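Local atomic coordinates of Udp-n-acetylglucosamine pyrophosphorylase (Trypanosoma brucei, PDB entry 4BQH), a protein that probably catalyses the formation of UDP-N-acetylglucosamine and diphosphate from UTP and N-acetylglucosamine 1-phosphate, and is bound here by an allosteric inhibitor. Residues F377-H381 and F404-F409; S72-P76 and V322-G326; Y380-K385 and G396-F402; A302-V306 and N360-F366. The contacts are given in a common frame with arbitrary orientation. Residues are numbered along the deposited sequence.

Contact 1. Residues F377-H381 and F404-F409; sequences FTQYH and FDLFRF. With 9VU ((3S)-3-[2-(1,3-benzodioxol-5-yl)-2-oxidanylidene-ethyl]-4-bromanyl-5-methyl-3-oxidanyl-1H-indol-2-one), chain C.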
# COMPACT_ATOMS: atom_id res chain seq x y z
N PHE A 377 -7.08 13.05 -16.96
CA PHE A 377 -5.63 13.12 -16.83
C PHE A 377 -5.02 12.17 -17.86
O PHE A 377 -5.49 11.03 -18.01
CB PHE A 377 -5.27 12.65 -15.41
CG PHE A 377 -3.80 12.52 -15.15
CD1 PHE A 377 -3.05 13.62 -14.75
CD2 PHE A 377 -3.19 11.28 -15.22
CE1 PHE A 377 -1.68 13.49 -14.47
CE2 PHE A 377 -1.82 11.14 -14.96
CZ PHE A 377 -1.07 12.24 -14.58
N THR A 378 -3.98 12.63 -18.56
CA THR A 378 -3.44 11.84 -19.67
C THR A 378 -1.96 11.58 -19.59
O THR A 378 -1.43 10.94 -20.50
CB THR A 378 -3.73 12.52 -21.03
OG1 THR A 378 -3.29 13.87 -20.95
CG2 THR A 378 -5.21 12.49 -21.35
N GLN A 379 -1.31 12.03 -18.52
CA GLN A 379 0.16 11.89 -18.36
C GLN A 379 0.57 10.59 -17.68
O GLN A 379 1.16 10.58 -16.59
CB GLN A 379 0.73 13.13 -17.66
CG GLN A 379 0.44 14.38 -18.48
CD GLN A 379 1.19 15.62 -18.00
OE1 GLN A 379 1.79 15.62 -16.92
NE2 GLN A 379 1.15 16.67 -18.81
N TYR A 380 0.27 9.48 -18.34
CA TYR A 380 0.67 8.17 -17.79
C TYR A 380 2.11 7.87 -18.18
O TYR A 380 2.73 8.60 -18.97
CB TYR A 380 -0.26 7.06 -18.33
CG TYR A 380 -1.64 6.97 -17.71
CD1 TYR A 380 -2.49 8.09 -17.66
CD2 TYR A 380 -2.13 5.76 -17.24
CE1 TYR A 380 -3.78 7.99 -17.14
CE2 TYR A 380 -3.41 5.66 -16.70
CZ TYR A 380 -4.23 6.77 -16.66
OH TYR A 380 -5.50 6.68 -16.15
N HIS A 381 2.63 6.79 -17.61
CA HIS A 381 3.99 6.33 -17.88
C HIS A 381 3.94 5.22 -18.90
O HIS A 381 3.38 4.15 -18.63
CB HIS A 381 4.61 5.83 -16.58
CG HIS A 381 4.77 6.89 -15.53
ND1 HIS A 381 3.74 7.30 -14.74
CD2 HIS A 381 5.88 7.62 -15.13
CE1 HIS A 381 4.17 8.25 -13.90
NE2 HIS A 381 5.48 8.45 -14.13
N PHE A 404 1.36 8.91 -6.82
CA PHE A 404 2.16 10.16 -6.86
C PHE A 404 1.91 11.03 -8.08
O PHE A 404 2.21 12.21 -8.06
CB PHE A 404 3.68 9.94 -6.64
CG PHE A 404 4.38 9.16 -7.73
CD1 PHE A 404 4.61 9.72 -9.00
CD2 PHE A 404 4.84 7.86 -7.48
CE1 PHE A 404 5.24 9.00 -10.00
CE2 PHE A 404 5.50 7.14 -8.49
CZ PHE A 404 5.71 7.71 -9.74
N ASP A 405 1.36 10.46 -9.15
CA ASP A 405 1.06 11.28 -10.33
C ASP A 405 -0.04 12.28 -10.03
O ASP A 405 -0.19 13.29 -10.74
CB ASP A 405 0.63 10.37 -11.50
CG ASP A 405 1.80 9.61 -12.11
OD1 ASP A 405 2.85 10.23 -12.44
OD2 ASP A 405 1.65 8.39 -12.33
N LEU A 406 -0.85 12.00 -9.00
CA LEU A 406 -1.95 12.89 -8.66
C LEU A 406 -1.61 13.89 -7.55
O LEU A 406 -2.45 14.75 -7.22
CB LEU A 406 -3.20 12.08 -8.27
CG LEU A 406 -3.94 11.37 -9.43
CD1 LEU A 406 -4.48 12.31 -10.48
CD2 LEU A 406 -3.02 10.35 -10.07
N PHE A 407 -0.42 13.80 -6.96
CA PHE A 407 -0.14 14.69 -5.83
C PHE A 407 -0.05 16.16 -6.26
O PHE A 407 -0.19 17.05 -5.42
CB PHE A 407 1.13 14.30 -5.08
CG PHE A 407 1.06 12.93 -4.43
CD1 PHE A 407 -0.16 12.36 -4.12
CD2 PHE A 407 2.24 12.27 -4.09
CE1 PHE A 407 -0.21 11.10 -3.51
CE2 PHE A 407 2.20 11.02 -3.49
CZ PHE A 407 0.98 10.44 -3.21
N ARG A 408 0.19 16.40 -7.54
CA ARG A 408 0.20 17.78 -8.07
C ARG A 408 -1.12 18.53 -7.82
O ARG A 408 -1.15 19.76 -7.87
CB ARG A 408 0.50 17.75 -9.57
CG ARG A 408 -0.59 17.09 -10.38
CD ARG A 408 -0.53 17.56 -11.82
NE ARG A 408 0.16 16.61 -12.66
CZ ARG A 408 0.34 16.78 -13.97
NH1 ARG A 408 -0.13 17.87 -14.58
NH2 ARG A 408 0.99 15.87 -14.66
N PHE A 409 -2.20 17.78 -7.55
CA PHE A 409 -3.52 18.37 -7.32
C PHE A 409 -3.84 18.64 -5.86
O PHE A 409 -4.93 19.17 -5.56
CB PHE A 409 -4.62 17.48 -7.93
CG PHE A 409 -4.45 17.27 -9.40
CD1 PHE A 409 -4.61 18.33 -10.30
CD2 PHE A 409 -4.11 16.01 -9.89
CE1 PHE A 409 -4.44 18.13 -11.67
CE2 PHE A 409 -3.92 15.79 -11.25
CZ PHE A 409 -4.10 16.86 -12.15
OAN 9VU C . -10.86 5.26 -18.06
CAH 9VU C . -11.22 5.60 -16.92
NAG 9VU C . -12.45 5.40 -16.44
CAC 9VU C . -12.51 5.92 -15.18
CAB 9VU C . -13.56 5.96 -14.35
CAA 9VU C . -13.50 6.57 -13.08
CAF 9VU C . -12.29 7.16 -12.70
CAJ 9VU C . -12.17 7.79 -11.42
CAE 9VU C . -11.21 7.09 -13.62
BRA 9VU C . -9.57 7.84 -13.04
CAD 9VU C . -11.32 6.48 -14.83
CAI 9VU C . -10.44 6.29 -15.95
OAL 9VU C . -10.11 7.55 -16.54
CAM 9VU C . -9.06 5.65 -15.63
CAO 9VU C . -9.15 4.18 -15.17
OAP 9VU C . -10.24 3.61 -15.27
CAQ 9VU C . -7.96 3.55 -14.71
CAV 9VU C . -6.81 4.26 -14.35
CAU 9VU C . -5.70 3.64 -13.93
OAY 9VU C . -4.51 4.19 -13.53
CAX 9VU C . -3.58 3.07 -13.58
OAW 9VU C . -4.42 1.94 -13.33
CAT 9VU C . -5.64 2.31 -13.80
CAS 9VU C . -6.71 1.56 -14.10
CAR 9VU C . -7.89 2.16 -14.55
O HOH W 1 2.68 11.95 -14.87

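Contact 2. Residues S72-P76 and V322-G326; sequences SLAEP and VRASG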
# COMPACT_ATOMS: atom_id res chain seq x y z
N SER A 72 14.24 18.91 -15.32
CA SER A 72 15.28 19.78 -14.80
C SER A 72 14.71 20.83 -13.86
O SER A 72 15.48 21.55 -13.20
CB SER A 72 16.07 20.45 -15.94
OG SER A 72 15.27 20.55 -17.11
N LEU A 73 13.38 20.91 -13.79
CA LEU A 73 12.73 21.84 -12.87
C LEU A 73 12.70 21.30 -11.44
O LEU A 73 12.37 22.03 -10.50
CB LEU A 73 11.29 22.14 -13.34
CG LEU A 73 11.03 22.76 -14.72
CD1 LEU A 73 9.54 22.76 -15.02
CD2 LEU A 73 11.61 24.17 -14.80
N ALA A 74 13.05 20.02 -11.26
CA ALA A 74 12.86 19.33 -9.97
C ALA A 74 13.81 19.87 -8.90
O ALA A 74 15.01 20.05 -9.16
CB ALA A 74 13.04 17.82 -10.16
N GLU A 75 13.27 20.14 -7.72
CA GLU A 75 14.08 20.52 -6.56
C GLU A 75 13.85 19.51 -5.44
O GLU A 75 12.76 18.96 -5.32
CB GLU A 75 13.68 21.90 -6.04
CG GLU A 75 13.94 23.03 -7.04
CD GLU A 75 15.42 23.31 -7.26
OE1 GLU A 75 16.27 22.87 -6.44
OE2 GLU A 75 15.75 23.96 -8.27
N PRO A 76 14.88 19.28 -4.61
CA PRO A 76 14.67 18.40 -3.47
C PRO A 76 13.86 19.10 -2.37
O PRO A 76 13.77 20.34 -2.36
CB PRO A 76 16.11 18.12 -2.98
CG PRO A 76 16.94 19.25 -3.48
CD PRO A 76 16.25 19.84 -4.68
N VAL A 322 10.29 14.93 -5.27
CA VAL A 322 10.79 16.25 -5.70
C VAL A 322 9.61 17.22 -5.77
O VAL A 322 8.46 16.80 -5.85
CB VAL A 322 11.45 16.18 -7.10
CG1 VAL A 322 12.51 15.08 -7.17
CG2 VAL A 322 10.42 15.95 -8.19
N ARG A 323 9.93 18.51 -5.77
CA ARG A 323 8.93 19.53 -6.07
C ARG A 323 9.39 20.29 -7.31
O ARG A 323 10.53 20.76 -7.38
CB ARG A 323 8.77 20.50 -4.90
CG ARG A 323 7.49 21.33 -5.02
CD ARG A 323 7.35 22.35 -3.91
NE ARG A 323 8.30 23.44 -4.08
CZ ARG A 323 8.50 24.39 -3.17
NH1 ARG A 323 7.83 24.36 -2.02
NH2 ARG A 323 9.39 25.35 -3.39
N ALA A 324 8.51 20.38 -8.29
CA ALA A 324 8.83 21.06 -9.55
C ALA A 324 7.78 22.09 -9.83
O ALA A 324 6.59 21.77 -9.94
CB ALA A 324 8.90 20.05 -10.68
N SER A 325 8.20 23.36 -9.94
CA SER A 325 7.25 24.46 -10.13
C SER A 325 6.14 24.42 -9.09
O SER A 325 4.94 24.62 -9.41
CB SER A 325 6.68 24.45 -11.56
OG SER A 325 7.71 24.61 -12.52
N GLY A 326 6.53 24.16 -7.85
CA GLY A 326 5.61 24.09 -6.73
C GLY A 326 4.72 22.85 -6.65
O GLY A 326 3.84 22.79 -5.80
O HOH W 2 10.99 23.86 -9.50

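Contact 3. Residues Y380-K385 and G396-F402; sequences YHAARK and GIKLEAF. With 9VU ((3S)-3-[2-(1,3-benzodioxol-5-yl)-2-oxidanylidene-ethyl]-4-bromanyl-5-methyl-3-oxidanyl-1H-indol-2-one), chain C.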
# COMPACT_ATOMS: atom_id res chain seq x y z
N TYR A 380 0.27 9.48 -18.34
CA TYR A 380 0.67 8.17 -17.79
C TYR A 380 2.11 7.87 -18.18
O TYR A 380 2.73 8.60 -18.97
CB TYR A 380 -0.26 7.06 -18.33
CG TYR A 380 -1.64 6.97 -17.71
CD1 TYR A 380 -2.49 8.09 -17.66
CD2 TYR A 380 -2.13 5.76 -17.24
CE1 TYR A 380 -3.78 7.99 -17.14
CE2 TYR A 380 -3.41 5.66 -16.70
CZ TYR A 380 -4.23 6.77 -16.66
OH TYR A 380 -5.50 6.68 -16.15
N HIS A 381 2.63 6.79 -17.61
CA HIS A 381 3.99 6.33 -17.88
C HIS A 381 3.94 5.22 -18.90
O HIS A 381 3.38 4.15 -18.63
CB HIS A 381 4.61 5.83 -16.58
CG HIS A 381 4.77 6.89 -15.53
ND1 HIS A 381 3.74 7.30 -14.74
CD2 HIS A 381 5.88 7.62 -15.13
CE1 HIS A 381 4.17 8.25 -13.90
NE2 HIS A 381 5.48 8.45 -14.13
N ALA A 382 4.49 5.47 -20.08
CA ALA A 382 4.45 4.50 -21.18
C ALA A 382 5.76 3.73 -21.23
O ALA A 382 6.85 4.30 -21.02
CB ALA A 382 4.23 5.22 -22.51
N ALA A 383 5.67 2.43 -21.48
CA ALA A 383 6.87 1.61 -21.62
C ALA A 383 6.67 0.66 -22.80
O ALA A 383 5.58 0.16 -23.00
CB ALA A 383 7.15 0.82 -20.34
N ARG A 384 7.72 0.46 -23.60
CA ARG A 384 7.72 -0.52 -24.68
C ARG A 384 8.11 -1.86 -24.11
O ARG A 384 9.11 -1.97 -23.41
CB ARG A 384 8.72 -0.15 -25.80
CG ARG A 384 8.47 1.18 -26.47
CD ARG A 384 9.58 2.19 -26.15
NE ARG A 384 9.14 3.56 -26.42
CZ ARG A 384 9.36 4.23 -27.56
NH1 ARG A 384 10.03 3.66 -28.56
NH2 ARG A 384 8.90 5.46 -27.69
N LYS A 385 7.32 -2.88 -24.42
CA LYS A 385 7.48 -4.20 -23.83
C LYS A 385 7.25 -5.26 -24.89
O LYS A 385 6.50 -5.05 -25.83
CB LYS A 385 6.44 -4.40 -22.72
CG LYS A 385 6.55 -3.48 -21.53
CD LYS A 385 7.53 -4.02 -20.50
CE LYS A 385 7.78 -3.01 -19.40
NZ LYS A 385 9.06 -3.31 -18.70
N GLY A 396 4.69 -3.87 -27.86
CA GLY A 396 3.52 -3.03 -27.57
C GLY A 396 3.84 -2.03 -26.48
O GLY A 396 4.92 -2.05 -25.90
N ILE A 397 2.86 -1.19 -26.18
CA ILE A 397 3.03 -0.12 -25.18
C ILE A 397 2.15 -0.46 -23.98
O ILE A 397 0.95 -0.70 -24.15
CB ILE A 397 2.64 1.26 -25.73
CG1 ILE A 397 3.47 1.62 -26.98
CG2 ILE A 397 2.78 2.34 -24.64
CD1 ILE A 397 4.97 1.71 -26.72
N LYS A 398 2.75 -0.48 -22.79
CA LYS A 398 1.99 -0.62 -21.53
C LYS A 398 1.95 0.73 -20.84
O LYS A 398 2.88 1.52 -20.96
CB LYS A 398 2.62 -1.70 -20.64
CG LYS A 398 2.54 -3.09 -21.27
CD LYS A 398 2.82 -4.18 -20.23
CE LYS A 398 2.67 -5.58 -20.81
NZ LYS A 398 3.09 -6.62 -19.81
N LEU A 399 0.84 1.03 -20.17
CA LEU A 399 0.64 2.35 -19.59
C LEU A 399 0.41 2.19 -18.11
O LEU A 399 -0.37 1.35 -17.71
CB LEU A 399 -0.59 3.01 -20.21
CG LEU A 399 -0.44 3.32 -21.70
CD1 LEU A 399 -1.82 3.67 -22.27
CD2 LEU A 399 0.53 4.48 -21.93
N GLU A 400 1.06 3.02 -17.30
CA GLU A 400 0.87 2.92 -15.85
C GLU A 400 0.64 4.29 -15.24
O GLU A 400 1.14 5.29 -15.75
CB GLU A 400 2.10 2.25 -15.18
CG GLU A 400 2.24 0.76 -15.54
CD GLU A 400 3.47 0.08 -14.93
OE1 GLU A 400 4.41 0.78 -14.47
OE2 GLU A 400 3.53 -1.17 -14.93
N ALA A 401 -0.11 4.34 -14.14
CA ALA A 401 -0.14 5.56 -13.35
C ALA A 401 -0.06 5.20 -11.87
O ALA A 401 -0.47 4.11 -11.46
CB ALA A 401 -1.40 6.39 -13.64
N PHE A 402 0.49 6.13 -11.09
CA PHE A 402 0.74 5.89 -9.65
C PHE A 402 0.09 6.97 -8.81
O PHE A 402 -0.23 8.05 -9.32
CB PHE A 402 2.26 5.88 -9.41
CG PHE A 402 2.95 4.91 -10.29
CD1 PHE A 402 2.85 3.55 -10.02
CD2 PHE A 402 3.57 5.34 -11.45
CE1 PHE A 402 3.42 2.63 -10.88
CE2 PHE A 402 4.16 4.41 -12.32
CZ PHE A 402 4.08 3.05 -12.03
OAN 9VU C . -10.86 5.26 -18.06
CAH 9VU C . -11.22 5.60 -16.92
NAG 9VU C . -12.45 5.40 -16.44
CAC 9VU C . -12.51 5.92 -15.18
CAB 9VU C . -13.56 5.96 -14.35
CAA 9VU C . -13.50 6.57 -13.08
CAF 9VU C . -12.29 7.16 -12.70
CAJ 9VU C . -12.17 7.79 -11.42
CAE 9VU C . -11.21 7.09 -13.62
BRA 9VU C . -9.57 7.84 -13.04
CAD 9VU C . -11.32 6.48 -14.83
CAI 9VU C . -10.44 6.29 -15.95
OAL 9VU C . -10.11 7.55 -16.54
CAM 9VU C . -9.06 5.65 -15.63
CAO 9VU C . -9.15 4.18 -15.17
OAP 9VU C . -10.24 3.61 -15.27
CAQ 9VU C . -7.96 3.55 -14.71
CAV 9VU C . -6.81 4.26 -14.35
CAU 9VU C . -5.70 3.64 -13.93
OAY 9VU C . -4.51 4.19 -13.53
CAX 9VU C . -3.58 3.07 -13.58
OAW 9VU C . -4.42 1.94 -13.33
CAT 9VU C . -5.64 2.31 -13.80
CAS 9VU C . -6.71 1.56 -14.10
CAR 9VU C . -7.89 2.16 -14.55

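Contact 4. Residues A302-V306 and N360-F366; sequences AHVVV and NLCSLHF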
# COMPACT_ATOMS: atom_id res chain seq x y z
N ALA A 302 -2.83 18.16 6.59
CA ALA A 302 -2.38 17.65 5.30
C ALA A 302 -3.51 16.87 4.61
O ALA A 302 -4.33 16.21 5.29
CB ALA A 302 -1.17 16.76 5.50
N HIS A 303 -3.56 16.98 3.29
CA HIS A 303 -4.42 16.13 2.46
C HIS A 303 -3.67 14.92 1.93
O HIS A 303 -4.26 13.89 1.61
CB HIS A 303 -5.02 16.95 1.33
CG HIS A 303 -6.14 17.86 1.78
ND1 HIS A 303 -7.36 17.39 2.13
CD2 HIS A 303 -6.17 19.25 1.94
CE1 HIS A 303 -8.15 18.43 2.51
NE2 HIS A 303 -7.42 19.58 2.38
N VAL A 304 -2.35 15.04 1.82
CA VAL A 304 -1.47 13.90 1.47
C VAL A 304 -0.25 13.91 2.38
O VAL A 304 0.42 14.95 2.48
CB VAL A 304 -0.99 13.96 0.01
CG1 VAL A 304 0.09 12.88 -0.24
CG2 VAL A 304 -2.16 13.78 -0.95
N VAL A 305 0.05 12.78 3.02
CA VAL A 305 1.35 12.58 3.67
C VAL A 305 1.97 11.35 3.04
O VAL A 305 1.29 10.33 2.88
CB VAL A 305 1.23 12.35 5.19
CG1 VAL A 305 2.62 12.32 5.81
CG2 VAL A 305 0.42 13.47 5.85
N VAL A 306 3.24 11.47 2.63
CA VAL A 306 3.97 10.31 2.12
C VAL A 306 5.05 9.89 3.10
O VAL A 306 5.72 10.75 3.76
CB VAL A 306 4.60 10.56 0.72
CG1 VAL A 306 3.50 10.92 -0.28
CG2 VAL A 306 5.65 11.67 0.79
N ASN A 360 1.32 5.82 1.77
CA ASN A 360 0.67 7.13 1.72
C ASN A 360 -0.51 7.22 2.66
O ASN A 360 -1.16 6.22 2.97
CB ASN A 360 0.12 7.48 0.32
CG ASN A 360 1.13 7.33 -0.81
OD1 ASN A 360 2.34 7.56 -0.67
ND2 ASN A 360 0.60 7.02 -1.96
N LEU A 361 -0.79 8.44 3.11
CA LEU A 361 -2.00 8.68 3.88
C LEU A 361 -2.71 9.85 3.21
O LEU A 361 -2.14 10.93 3.09
CB LEU A 361 -1.64 8.99 5.33
CG LEU A 361 -2.82 9.18 6.27
CD1 LEU A 361 -3.54 7.86 6.52
CD2 LEU A 361 -2.32 9.68 7.60
N CYS A 362 -3.94 9.64 2.75
CA CYS A 362 -4.64 10.67 2.01
C CYS A 362 -5.96 10.99 2.68
O CYS A 362 -6.64 10.09 3.17
CB CYS A 362 -4.93 10.19 0.60
SG CYS A 362 -3.43 9.84 -0.34
N SER A 363 -6.35 12.27 2.67
CA SER A 363 -7.69 12.63 3.12
C SER A 363 -8.74 12.03 2.17
O SER A 363 -8.48 11.80 0.98
CB SER A 363 -7.88 14.15 3.17
OG SER A 363 -7.87 14.71 1.87
N LEU A 364 -9.94 11.83 2.68
CA LEU A 364 -11.01 11.38 1.80
C LEU A 364 -11.34 12.45 0.76
O LEU A 364 -11.64 12.13 -0.39
CB LEU A 364 -12.25 10.97 2.60
CG LEU A 364 -13.17 10.05 1.78
CD1 LEU A 364 -12.56 8.67 1.56
CD2 LEU A 364 -14.52 9.88 2.46
N HIS A 365 -11.25 13.72 1.14
CA HIS A 365 -11.39 14.82 0.17
C HIS A 365 -10.40 14.69 -0.96
O HIS A 365 -10.78 14.83 -2.14
CB HIS A 365 -11.20 16.18 0.84
CG HIS A 365 -11.59 17.36 -0.05
ND1 HIS A 365 -11.53 18.63 0.38
CD2 HIS A 365 -12.10 17.41 -1.34
CE1 HIS A 365 -11.94 19.46 -0.61
NE2 HIS A 365 -12.28 18.72 -1.66
N PHE A 366 -9.12 14.42 -0.63
CA PHE A 366 -8.13 14.21 -1.70
C PHE A 366 -8.50 13.02 -2.58
O PHE A 366 -8.38 13.10 -3.81
CB PHE A 366 -6.69 14.06 -1.18
CG PHE A 366 -5.69 13.79 -2.28
CD1 PHE A 366 -5.27 14.83 -3.10
CD2 PHE A 366 -5.25 12.50 -2.55
CE1 PHE A 366 -4.40 14.57 -4.16
CE2 PHE A 366 -4.35 12.26 -3.60
CZ PHE A 366 -3.92 13.30 -4.39

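Contact 1. Residues F377-H381 and F404-F409
Two loops meet here through a mixed polar and aromatic contact: F377-H381, which leads from helix 364-374 into strand 381-387, and F404-F409, which follows the hairpin 381-387/394-400. F377 lies at the middle of it. Its ring edge, at CE1, is 3.6 Å from R408 NH2 and meets one face of the guanidinium; its CD1 is 4.2 Å from F409 CE2, and its CZ is 4.0 Å from D405 CB. The same guanidinium uses its in-plane edge for a very short hydrogen bond, R408 NH2 to Q379 OE1 at 2.4 Å, so R408 is held by an amide and an aromatic side chain at once. Q379 is the centre of an inverse gamma turn. A water bridges the loops, donating to Q379 O at 2.7 Å and to D405 OD1 at 3.0 Å, while D405 OD2 accepts a hydrogen bond from F402 N. Beyond D405, H381 CE1 approaches F404 CE1 at 4.1 Å. The CA-to-CB bond of Y380 leads away from 404-409; its OH lies 3.3 Å from CAV of 9VU. These are two loops packed together where hairpin 381-387/394-400 joins the rest of the GT-A-type domain, and the first also lines the inhibitor pocket.

Contact 2. Residues S72-P76 and V322-G326
A short antiparallel beta ladder pairs S72-P76 with V322-G326 at the protein surface; strand 74-75 forms one edge of a three-stranded antiparallel sheet whose middle strand is 320-324. From S72 onward, the first residue to engage is L73, whose CB lies 4.1 Å from A324 CB and whose CD1 is 3.6 Å from S325 OG. A74 comes next, opposite A324 with their CA atoms 4.4 Å apart, and its CB packs at 3.8 Å on V322 CG2. E75 carries the regular pairing. Its backbone forms both bonds of a hydrogen-bonded pair with R323: E75 N to R323 O at 2.8 Å and R323 N to E75 O at 2.9 Å. The side chains of E75 and R323 leave on the face opposite to that of A74 and A324. By P76 the pairing has ended; its CA-to-CB bond leads away from 322-326, and its side chain touches F352. At the other end a water takes over, donating to L73 O at 2.5 Å and accepting from S325 N at 2.9 Å.

Contact 3. Residues Y380-K385 and G396-F402
Backbone hydrogen bonds define this contact as an antiparallel beta hairpin. Three hydrogen-bonded pairs, H381 with E400, A383 with K398 and K385 with G396, each contribute two bonds. H381 N to E400 O measures 2.8 Å. A383 N to K398 O measures 3.0 Å. In the intervening pairs, CA-H...O contacts reinforce the ladder, among them A382 CA to K398 O at 3.4 Å. Apolar packing joins A382 CB to I397 CG2 at 3.9 Å and to L399 CD2 at 3.8 Å, on the face that I397 and L399 turn to helix 51-64. Aromatic interactions gather at the open end. The F402 ring directs its edge at the face of H381, with centroids 5.3 Å apart, and A401 CB makes a CH-pi contact 3.9 Å from the Y380 ring centroid. Both Y380 and A401 reach 9VU: Y380 OH lies 3.3 Å from CAV, and A401 N 3.7 Å from CAX. The chemistry thus implies strands held by six main-chain bonds, with the aromatic contacts of Y380, H381 and F402 at the end nearest 9VU.

Contact 4. Residues A302-V306 and N360-F366
H303 ND1 and S363 OG form a 2.7 Å hydrogen bond, and the same hydroxyl accepts from F366 N at 2.8 Å, making S363 the N-cap of helix 364-374. The backbone runs in step with this: S363 N donates to H303 O at 2.8 Å. On its far side the imidazole is fixed as well, since H303 NE2 is hydrogen-bonded to D414. Further along, V305 and L361 form a hydrogen-bonded pair, with V305 N to L361 O at 2.9 Å and L361 N to V305 O at 2.8 Å; CA-H...O contacts such as V304 CA to L361 O, 3.4 Å, fill in beside these bonds. Strands 304-306 and 360-363 are therefore antiparallel neighbours, the axes of these short segments approaching to 4.8 Å, within the large mixed sheet of the GT-A-like core. The second strand passes directly into a helix at S363, a strand-to-helix junction whose capping residue is also tied to the adjacent chain. Apolar packing surrounds this framework. V304 CG2 sits squarely over the F366 ring, 3.6 Å from its centroid, in a CH-pi contact, and lies 4.2 Å from C362 SG. V305 and L361 turn to the opposite face of the sheet, their CB atoms 4.4 Å apart, where both side chains touch F293 and A297 of helix 291-300.

Contacts 1 and 3 share Y380 and H381, and both touch 9VU, through Y380 in contact 1 and through Y380 and A401 in contact 3; G48 and D50 supply hydrogen bonds to the ligand. Contact 1 also reaches inward: F407 CE2 lies 3.5 Å from V306 CG1, and L406 O 3.5 Å from F366 CZ, which joins it to strand 304-309 through V306 and to the start of helix 364-374 through F366. The side chain of F366 is about 12 Å from 9VU, so contact 4 does not itself line the pocket. Contact 2 stands apart, with nearest atoms about 6 Å from contact 1 and about 11 Å from contact 3. Contact 1 is thus the hub linking the pocket-side hairpin to the central sheet.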